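Local coordinates for protein cytosine deaminase (Klebsiella pneumoniae, PDB 4R85) that probably catalyses the hydrolytic deamination of 5-methylcytosine, which it binds beside a single Fe(II) ion in an amidohydrolase TIM-barrel active site, at residues A61-G66 against L100-M105; R107-Q112 against L317-I322; P271-H276 against Q307-D312. All coordinates share one frame; numbering follows the deposited sequence.

How the contacts relate
Contact 1 (61-66 with 100-105) uses helix 92-108, and contact 2 (107-112 with 317-322) its C-terminal end and the turn beyond; their centres are about 11 Å apart, and Met-105 CB meets Asn-319 O at 3.6 Å between them. Contact 3 (271-276 with 307-312), centred about 13 Å from each of the others, contributes Asp-308 to the Fe(II) ion and Glu-273, Asp-308 and Ser-309 to the 5-methylcytosine pocket. Its loop joins both: Ile-310 O receives Thr-62 OG1 of contact 1 at 2.9 Å, and Gln-311 N reaches Leu-317 O of contact 2 at 2.7 Å. The side chain of Thr-62 is about 10 Å from bound 5-methylcytosine.

Contact 1: residues A61-G66 against L100-M105; sequences ATLTAG and LKTIGM
Thr-62 and Thr-102 meet tip to tip, their hydroxyls hydrogen-bonded at 2.7 Å between Thr-62 OG1 and Thr-102 OG1. Thr-62 OG1 is anti to its backbone N (chi1 -169°), pointing at the helix, while the methyl CG2 of Thr-62 packs beside Thr-102 OG1 at 3.4 Å. Leu-63 approaches differently, sliding past Thr-102 in the opposite direction, and lays CG and both methyls against the same Thr-102 OG1, with Leu-63 CG at 3.4 Å. Its two branches then part: CD1 rests against the extended aliphatic chain of Lys-101, coming within 3.7 Å of Lys-101 CD, and CD2 meets the terminal methyl of Met-105 head-on, 3.8 Å from Met-105 CE. A type II beta turn from Ala-61 to Thr-64 presents these two residues, Thr-62 and Leu-63 occupying its middle positions, Leu-63 with positive phi (66°). The turn is braced from within by Thr-64 OG1, which donates to Ala-61 O at 2.7 Å. Thr-62 O is also held by NH1 of Arg-98, one helical turn before Thr-102. Thr-62 OG1 is hydrogen-bonded to Ile-310 O, and Thr-102 OG1 weakly to Arg-98 O. The buried hydroxyls are thus paired with each other and with carbonyls, while Leu-63 lays carbon against Thr-102 OG1, tying the loop after strand 47-57 both to helix 92-108 and to the 307-312 loop.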
loop_
_atom_site.group_PDB
_atom_site.type_symbol
_atom_site.label_atom_id
_atom_site.label_comp_id
_atom_site.label_asym_id
_atom_site.label_seq_id
_atom_site.Cartn_x
_atom_site.Cartn_y
_atom_site.Cartn_z
ATOM N N ALA A 61 -21.913 -5.899 3.941
ATOM C CA ALA A 61 -21.515 -4.845 4.875
ATOM C C ALA A 61 -20.851 -3.653 4.194
ATOM O O ALA A 61 -20.570 -2.644 4.835
ATOM C CB ALA A 61 -20.595 -5.409 5.957
ATOM N N THR A 62 -20.617 -3.757 2.892
ATOM C CA THR A 62 -19.881 -2.712 2.184
ATOM C C THR A 62 -20.570 -1.334 2.260
ATOM O O THR A 62 -21.799 -1.237 2.242
ATOM C CB THR A 62 -19.615 -3.115 0.712
ATOM O OG1 THR A 62 -18.681 -2.205 0.125
ATOM C CG2 THR A 62 -20.917 -3.099 -0.083
ATOM N N LEU A 63 -19.765 -0.281 2.382
ATOM C CA LEU A 63 -20.253 1.103 2.367
ATOM C C LEU A 63 -21.130 1.441 3.576
ATOM O O LEU A 63 -22.003 2.298 3.481
ATOM C CB LEU A 63 -21.006 1.422 1.066
ATOM C CG LEU A 63 -20.340 0.968 -0.233
ATOM C CD1 LEU A 63 -21.154 1.387 -1.454
ATOM C CD2 LEU A 63 -18.926 1.528 -0.313
ATOM N N THR A 64 -20.909 0.762 4.699
ATOM C CA THR A 64 -21.692 1.034 5.915
ATOM C C THR A 64 -20.824 1.584 7.045
ATOM O O THR A 64 -21.284 1.698 8.180
ATOM C CB THR A 64 -22.433 -0.222 6.450
ATOM O OG1 THR A 64 -21.488 -1.202 6.893
ATOM C CG2 THR A 64 -23.342 -0.828 5.388
ATOM N N ALA A 65 -19.573 1.916 6.732
ATOM C CA ALA A 65 -18.665 2.509 7.721
ATOM C C ALA A 65 -19.283 3.718 8.441
ATOM O O ALA A 65 -19.753 4.665 7.797
ATOM C CB ALA A 65 -17.354 2.907 7.060
ATOM N N GLY A 66 -19.282 3.663 9.772
ATOM C CA GLY A 66 -19.778 4.745 10.613
ATOM C C GLY A 66 -21.268 4.728 10.919
ATOM O O GLY A 66 -21.785 5.645 11.573
ATOM N N LEU A 100 -24.288 -3.193 -5.365
ATOM C CA LEU A 100 -24.144 -2.846 -6.773
ATOM C C LEU A 100 -23.108 -1.755 -6.989
ATOM O O LEU A 100 -22.335 -1.819 -7.936
ATOM C CB LEU A 100 -25.490 -2.442 -7.373
ATOM C CG LEU A 100 -26.423 -3.626 -7.624
ATOM C CD1 LEU A 100 -27.747 -3.128 -8.162
ATOM C CD2 LEU A 100 -25.776 -4.632 -8.582
ATOM N N LYS A 101 -23.079 -0.763 -6.102
ATOM C CA LYS A 101 -22.069 0.288 -6.185
ATOM C C LYS A 101 -20.650 -0.262 -6.042
ATOM O O LYS A 101 -19.734 0.130 -6.769
ATOM C CB LYS A 101 -22.326 1.352 -5.124
ATOM C CG LYS A 101 -21.263 2.432 -5.071
ATOM C CD LYS A 101 -21.763 3.645 -4.299
ATOM C CE LYS A 101 -20.634 4.621 -4.001
ATOM N NZ LYS A 101 -21.169 5.853 -3.339
ATOM N N THR A 102 -20.469 -1.176 -5.099
ATOM C CA THR A 102 -19.152 -1.741 -4.837
ATOM C C THR A 102 -18.739 -2.701 -5.962
ATOM O O THR A 102 -17.573 -2.761 -6.356
ATOM C CB THR A 102 -19.122 -2.412 -3.451
ATOM O OG1 THR A 102 -19.201 -1.393 -2.447
ATOM C CG2 THR A 102 -17.832 -3.191 -3.235
ATOM N N ILE A 103 -19.711 -3.425 -6.500
ATOM C CA ILE A 103 -19.460 -4.245 -7.676
ATOM C C ILE A 103 -19.000 -3.367 -8.852
ATOM O O ILE A 103 -18.086 -3.744 -9.591
ATOM C CB ILE A 103 -20.704 -5.078 -8.043
ATOM C CG1 ILE A 103 -20.873 -6.224 -7.036
ATOM C CG2 ILE A 103 -20.576 -5.631 -9.455
ATOM C CD1 ILE A 103 -22.202 -6.939 -7.140
ATOM N N GLY A 104 -19.619 -2.194 -9.001
ATOM C CA GLY A 104 -19.183 -1.209 -9.978
ATOM C C GLY A 104 -17.721 -0.828 -9.827
ATOM O O GLY A 104 -16.987 -0.758 -10.817
ATOM N N MET A 105 -17.290 -0.598 -8.588
ATOM C CA MET A 105 -15.886 -0.296 -8.305
ATOM C C MET A 105 -14.979 -1.446 -8.705
ATOM O O MET A 105 -13.869 -1.223 -9.192
ATOM C CB MET A 105 -15.653 -0.049 -6.810
ATOM C CG MET A 105 -16.401 1.113 -6.185
ATOM S SD MET A 105 -15.865 1.224 -4.449
ATOM C CE MET A 105 -17.335 1.959 -3.735
#

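Contact 2: residues R107-Q112 against L317-I322; sequences RDFGVQ and LGNGNI
Phe-109 and Asn-321 stack ring on amide, the two planes 9° apart. With Asn-321 CG anti to its backbone N, chi1 (-176°) puts that atom above CD1 of the ring, and chi2 (16°) turns the amide nearly parallel to it. Asn-321 CG lies 3.5 Å from Phe-109 CD1, while Asn-321 CB sits over the centre of the same face, 3.5 Å from the ring centroid, as a CH-pi contact. On the phenylalanine, CG is anti to the carbonyl carbon. Phe-109 CE2 comes within 3.2 Å of Asn-319 O, which approaches the ring obliquely. Phe-109 CB rests on Gly-320 O. The contact packs the turn between helix 92-108 and strand 111-119 of the TIM barrel against the loop leading from strand 303-305 into helix 322-332. Gly-110, with positive phi, is the C-prime residue of the Schellman motif closing the first helix, and Asn-321 is the N-cap of the second, its OD1 accepting from Leu-323 N. An Asx turn, Asn-319 OD1 receiving Asn-321 N at 2.9 Å, ties the backbone of the stacking residue to the side chain two residues earlier. Two waters bridge the segments from Phe-109 O: one donates on to Asn-321 OD1 at 2.8 Å, the other donates to Gly-320 O and accepts from Ile-322 N. At the flank, Gly-318 O is bonded by Arg-385 of the second subunit, and Asp-108 OD1 by Tyr-410 of that subunit.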
loop_
_atom_site.group_PDB
_atom_site.type_symbol
_atom_site.label_atom_id
_atom_site.label_comp_id
_atom_site.label_asym_id
_atom_site.label_seq_id
_atom_site.Cartn_x
_atom_site.Cartn_y
_atom_site.Cartn_z
ATOM N N ARG A 107 -15.578 -3.803 -10.990
ATOM C CA ARG A 107 -15.605 -3.805 -12.452
ATOM C C ARG A 107 -14.636 -2.761 -13.009
ATOM O O ARG A 107 -13.902 -3.030 -13.966
ATOM C CB ARG A 107 -17.033 -3.527 -12.947
ATOM C CG ARG A 107 -17.209 -3.416 -14.474
ATOM C CD ARG A 107 -17.069 -1.981 -14.980
ATOM N NE ARG A 107 -17.687 -1.002 -14.078
ATOM C CZ ARG A 107 -18.974 -0.672 -14.101
ATOM N NH1 ARG A 107 -19.788 -1.241 -14.977
ATOM N NH2 ARG A 107 -19.447 0.230 -13.247
ATOM N N ASP A 108 -14.649 -1.568 -12.414
ATOM C CA ASP A 108 -13.759 -0.493 -12.847
ATOM C C ASP A 108 -12.298 -0.914 -12.778
ATOM O O ASP A 108 -11.470 -0.416 -13.538
ATOM C CB ASP A 108 -13.955 0.771 -12.018
ATOM C CG ASP A 108 -15.243 1.506 -12.360
ATOM O OD1 ASP A 108 -15.851 1.215 -13.421
ATOM O OD2 ASP A 108 -15.639 2.389 -11.560
ATOM N N PHE A 109 -11.988 -1.827 -11.864
ATOM C CA PHE A 109 -10.618 -2.277 -11.689
ATOM C C PHE A 109 -10.336 -3.685 -12.241
ATOM O O PHE A 109 -9.380 -4.344 -11.828
ATOM C CB PHE A 109 -10.190 -2.143 -10.224
ATOM C CG PHE A 109 -9.914 -0.730 -9.818
ATOM C CD1 PHE A 109 -8.747 -0.097 -10.226
ATOM C CD2 PHE A 109 -10.830 -0.024 -9.039
ATOM C CE1 PHE A 109 -8.487 1.220 -9.860
ATOM C CE2 PHE A 109 -10.577 1.282 -8.661
ATOM C CZ PHE A 109 -9.398 1.906 -9.068
ATOM N N GLY A 110 -11.168 -4.132 -13.183
ATOM C CA GLY A 110 -10.897 -5.355 -13.924
ATOM C C GLY A 110 -11.313 -6.665 -13.277
ATOM O O GLY A 110 -10.937 -7.740 -13.745
ATOM N N VAL A 111 -12.092 -6.592 -12.207
ATOM C CA VAL A 111 -12.531 -7.801 -11.520
ATOM C C VAL A 111 -13.784 -8.372 -12.167
ATOM O O VAL A 111 -14.784 -7.670 -12.292
ATOM C CB VAL A 111 -12.840 -7.524 -10.041
ATOM C CG1 VAL A 111 -13.414 -8.772 -9.399
ATOM C CG2 VAL A 111 -11.572 -7.076 -9.320
ATOM N N GLN A 112 -13.736 -9.644 -12.570
ATOM C CA GLN A 112 -14.910 -10.289 -13.161
ATOM C C GLN A 112 -15.380 -11.509 -12.364
ATOM O O GLN A 112 -16.389 -12.130 -12.695
ATOM C CB GLN A 112 -14.634 -10.693 -14.608
ATOM C CG GLN A 112 -14.460 -9.526 -15.582
ATOM C CD GLN A 112 -14.454 -9.990 -17.030
ATOM O OE1 GLN A 112 -15.154 -10.940 -17.385
ATOM N NE2 GLN A 112 -13.645 -9.339 -17.867
ATOM N N LEU A 317 -11.378 2.215 4.539
ATOM C CA LEU A 317 -10.929 2.539 3.185
ATOM C C LEU A 317 -11.430 1.520 2.156
ATOM O O LEU A 317 -12.442 0.847 2.390
ATOM C CB LEU A 317 -9.406 2.694 3.148
ATOM C CG LEU A 317 -8.886 3.878 3.980
ATOM C CD1 LEU A 317 -7.357 3.886 4.001
ATOM C CD2 LEU A 317 -9.410 5.198 3.434
ATOM N N GLY A 318 -10.752 1.432 1.012
ATOM C CA GLY A 318 -11.142 0.503 -0.044
ATOM C C GLY A 318 -11.666 1.201 -1.292
ATOM O O GLY A 318 -12.433 2.155 -1.198
ATOM N N ASN A 319 -11.246 0.744 -2.468
ATOM C CA ASN A 319 -11.696 1.377 -3.708
ATOM C C ASN A 319 -11.946 0.389 -4.851
ATOM O O ASN A 319 -12.277 0.794 -5.972
ATOM C CB ASN A 319 -10.714 2.470 -4.160
ATOM C CG ASN A 319 -9.319 1.924 -4.462
ATOM O OD1 ASN A 319 -9.121 0.720 -4.580
ATOM N ND2 ASN A 319 -8.342 2.819 -4.572
ATOM N N GLY A 320 -11.778 -0.896 -4.562
ATOM C CA GLY A 320 -12.003 -1.936 -5.554
ATOM C C GLY A 320 -10.744 -2.427 -6.260
ATOM O O GLY A 320 -10.802 -3.396 -7.025
ATOM N N ASN A 321 -9.611 -1.773 -6.009
ATOM C CA ASN A 321 -8.374 -2.053 -6.765
ATOM C C ASN A 321 -7.498 -3.135 -6.125
ATOM O O ASN A 321 -6.785 -2.872 -5.157
ATOM C CB ASN A 321 -7.562 -0.766 -6.953
ATOM C CG ASN A 321 -6.318 -0.969 -7.814
ATOM O OD1 ASN A 321 -6.187 -1.968 -8.523
ATOM N ND2 ASN A 321 -5.406 -0.006 -7.766
ATOM N N ILE A 322 -7.553 -4.346 -6.675
ATOM C CA ILE A 322 -6.800 -5.474 -6.116
ATOM C C ILE A 322 -5.274 -5.301 -6.234
ATOM O O ILE A 322 -4.506 -5.916 -5.479
ATOM C CB ILE A 322 -7.244 -6.825 -6.749
ATOM C CG1 ILE A 322 -6.814 -8.011 -5.872
ATOM C CG2 ILE A 322 -6.690 -6.968 -8.158
ATOM C CD1 ILE A 322 -7.901 -8.530 -4.956
HETATM O O HOH W 1 -6.725 -3.194 -11.016
HETATM O O HOH W 2 -9.177 -4.862 -8.835
#

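Contact 3: residues P271-H276 against Q307-D312; sequences PTESIH and QDSIQD. With FE2 (Fe (II) ion), chain H; 17E (5-methylcytosine), chain G.
Thr-272 reaches the 307-312 loop through a water that its OG1 donates to at 2.7 Å; the water in turn donates to Gln-307 O at 2.8 Å and to Glu-273 OE1 at 2.9 Å. Glu-273, next along the helix, carries the contact. Its CG is anti to the backbone N, and the bend at chi2 (98°) swings CD across to the loop, where the carboxylate crosses that of Asp-308 with the planes 73° apart. Glu-273 OE2 is hydrogen-bonded with Ser-309 OG at 2.7 Å, and that hydroxyl lies between Glu-273 OE2 and Asp-312 OD1. Glu-273 OE2 also comes within 3.1 Å of Asp-308 OD1, two acceptors with no bond between them. Asp-308 divides its oxygens: OD2 binds the iron ion at 2.3 Å, while OD1 accepts N4 of 5-methylcytosine at 2.7 Å, with an N-H...O angle of 140°. The ring methyl of the ligand, CM5, rests against Ser-309 OG at 3.2 Å. Further along the helix, Ser-274 OG bonds weakly back to Cys-270 O, and Ile-275 O receives Arg-288 of the second subunit. His-56, His-58, His-209 and His-241 complete the iron coordination, and Gln-151 and Glu-212 bind the ligand too. An aspartate after the eighth barrel strand (303-305), sharing a single metal with four histidines and facing the substrate, is characteristic of the mononuclear site of amidohydrolases of this kind.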
loop_
_atom_site.group_PDB
_atom_site.type_symbol
_atom_site.label_atom_id
_atom_site.label_comp_id
_atom_site.label_asym_id
_atom_site.label_seq_id
_atom_site.Cartn_x
_atom_site.Cartn_y
_atom_site.Cartn_z
ATOM N N PRO A 271 -4.191 -8.818 3.322
ATOM C CA PRO A 271 -3.115 -8.092 4.006
ATOM C C PRO A 271 -3.461 -6.674 4.454
ATOM O O PRO A 271 -3.013 -6.297 5.532
ATOM C CB PRO A 271 -1.976 -8.082 2.966
ATOM C CG PRO A 271 -2.656 -8.287 1.644
ATOM C CD PRO A 271 -3.815 -9.199 1.947
ATOM N N THR A 272 -4.205 -5.897 3.670
ATOM C CA THR A 272 -4.551 -4.556 4.132
ATOM C C THR A 272 -5.488 -4.646 5.331
ATOM O O THR A 272 -5.395 -3.854 6.258
ATOM C CB THR A 272 -5.194 -3.666 3.038
ATOM O OG1 THR A 272 -6.387 -4.286 2.531
ATOM C CG2 THR A 272 -4.214 -3.429 1.903
ATOM N N GLU A 273 -6.380 -5.627 5.320
ATOM C CA GLU A 273 -7.332 -5.750 6.418
ATOM C C GLU A 273 -6.616 -6.208 7.678
ATOM O O GLU A 273 -6.816 -5.657 8.767
ATOM C CB GLU A 273 -8.447 -6.734 6.074
ATOM C CG GLU A 273 -9.597 -6.680 7.044
ATOM C CD GLU A 273 -10.741 -5.816 6.530
ATOM O OE1 GLU A 273 -10.579 -5.162 5.475
ATOM O OE2 GLU A 273 -11.810 -5.814 7.169
ATOM N N SER A 274 -5.761 -7.206 7.525
ATOM C CA SER A 274 -5.098 -7.800 8.677
ATOM C C SER A 274 -4.072 -6.884 9.318
ATOM O O SER A 274 -3.950 -6.852 10.538
ATOM C CB SER A 274 -4.507 -9.161 8.314
ATOM O OG SER A 274 -5.580 -10.057 8.071
ATOM N N ILE A 275 -3.350 -6.112 8.511
ATOM C CA ILE A 275 -2.403 -5.169 9.085
ATOM C C ILE A 275 -3.158 -4.115 9.923
ATOM O O ILE A 275 -2.635 -3.591 10.905
ATOM C CB ILE A 275 -1.524 -4.504 8.003
ATOM C CG1 ILE A 275 -0.294 -3.854 8.640
ATOM C CG2 ILE A 275 -2.322 -3.518 7.163
ATOM C CD1 ILE A 275 0.768 -4.882 9.061
ATOM N N HIS A 276 -4.394 -3.833 9.536
ATOM C CA HIS A 276 -5.245 -2.887 10.265
ATOM C C HIS A 276 -5.864 -3.508 11.531
ATOM O O HIS A 276 -5.810 -2.918 12.602
ATOM C CB HIS A 276 -6.336 -2.361 9.313
ATOM C CG HIS A 276 -7.448 -1.618 9.987
ATOM N ND1 HIS A 276 -7.262 -0.418 10.645
ATOM C CD2 HIS A 276 -8.775 -1.888 10.066
ATOM C CE1 HIS A 276 -8.420 0.002 11.124
ATOM N NE2 HIS A 276 -9.355 -0.871 10.786
ATOM N N GLN A 307 -9.370 -8.284 -0.934
ATOM C CA GLN A 307 -9.655 -6.997 -0.299
ATOM C C GLN A 307 -10.384 -7.098 1.043
ATOM O O GLN A 307 -10.126 -6.296 1.930
ATOM C CB GLN A 307 -10.428 -6.080 -1.259
ATOM C CG GLN A 307 -9.602 -5.703 -2.489
ATOM C CD GLN A 307 -10.394 -4.976 -3.549
ATOM O OE1 GLN A 307 -10.694 -3.792 -3.410
ATOM N NE2 GLN A 307 -10.727 -5.677 -4.622
ATOM N N ASP A 308 -11.294 -8.065 1.168
ATOM C CA ASP A 308 -12.082 -8.279 2.394
ATOM C C ASP A 308 -13.181 -7.223 2.587
ATOM O O ASP A 308 -14.376 -7.536 2.571
ATOM C CB ASP A 308 -11.167 -8.343 3.638
ATOM C CG ASP A 308 -11.833 -9.005 4.815
ATOM O OD1 ASP A 308 -11.524 -8.669 5.980
ATOM O OD2 ASP A 308 -12.672 -9.875 4.573
ATOM N N SER A 309 -12.771 -5.975 2.767
ATOM C CA SER A 309 -13.708 -4.908 3.094
ATOM C C SER A 309 -13.563 -3.693 2.203
ATOM O O SER A 309 -12.462 -3.309 1.844
ATOM C CB SER A 309 -13.475 -4.440 4.528
ATOM O OG SER A 309 -13.886 -5.420 5.453
ATOM N N ILE A 310 -14.688 -3.066 1.887
ATOM C CA ILE A 310 -14.672 -1.727 1.331
ATOM C C ILE A 310 -15.623 -0.838 2.133
ATOM O O ILE A 310 -16.845 -1.014 2.092
ATOM C CB ILE A 310 -15.017 -1.732 -0.170
ATOM C CG1 ILE A 310 -13.906 -2.464 -0.947
ATOM C CG2 ILE A 310 -15.186 -0.307 -0.682
ATOM C CD1 ILE A 310 -14.070 -2.462 -2.469
ATOM N N GLN A 311 -15.033 0.094 2.882
ATOM C CA GLN A 311 -15.749 1.076 3.691
ATOM C C GLN A 311 -16.820 0.461 4.584
ATOM O O GLN A 311 -17.995 0.814 4.497
ATOM C CB GLN A 311 -16.349 2.159 2.794
ATOM C CG GLN A 311 -15.312 2.920 1.986
ATOM C CD GLN A 311 -15.932 3.935 1.046
ATOM O OE1 GLN A 311 -16.073 3.684 -0.152
ATOM N NE2 GLN A 311 -16.297 5.093 1.583
ATOM N N ASP A 312 -16.413 -0.443 5.463
ATOM C CA ASP A 312 -17.387 -1.178 6.253
ATOM C C ASP A 312 -17.077 -1.031 7.765
ATOM O O ASP A 312 -16.195 -0.238 8.127
ATOM C CB ASP A 312 -17.495 -2.632 5.717
ATOM C CG ASP A 312 -16.305 -3.508 6.092
ATOM O OD1 ASP A 312 -16.254 -4.659 5.599
ATOM O OD2 ASP A 312 -15.431 -3.080 6.873
HETATM FE FE FE2 H . -13.479 -11.689 5.769
HETATM N N1 17E G . -16.230 -10.221 9.840
HETATM C C2 17E G . -15.182 -10.932 10.256
HETATM O O2 17E G . -15.361 -11.905 11.205
HETATM N N3 17E G . -13.955 -10.724 9.766
HETATM C C4 17E G . -13.747 -9.777 8.836
HETATM N N4 17E G . -12.432 -9.562 8.322
HETATM C C5 17E G . -14.815 -9.008 8.369
HETATM C C6 17E G . -16.074 -9.264 8.904
HETATM C CM5 17E G . -14.601 -7.952 7.332
HETATM O O HOH W 3 -8.957 -4.139 3.265
#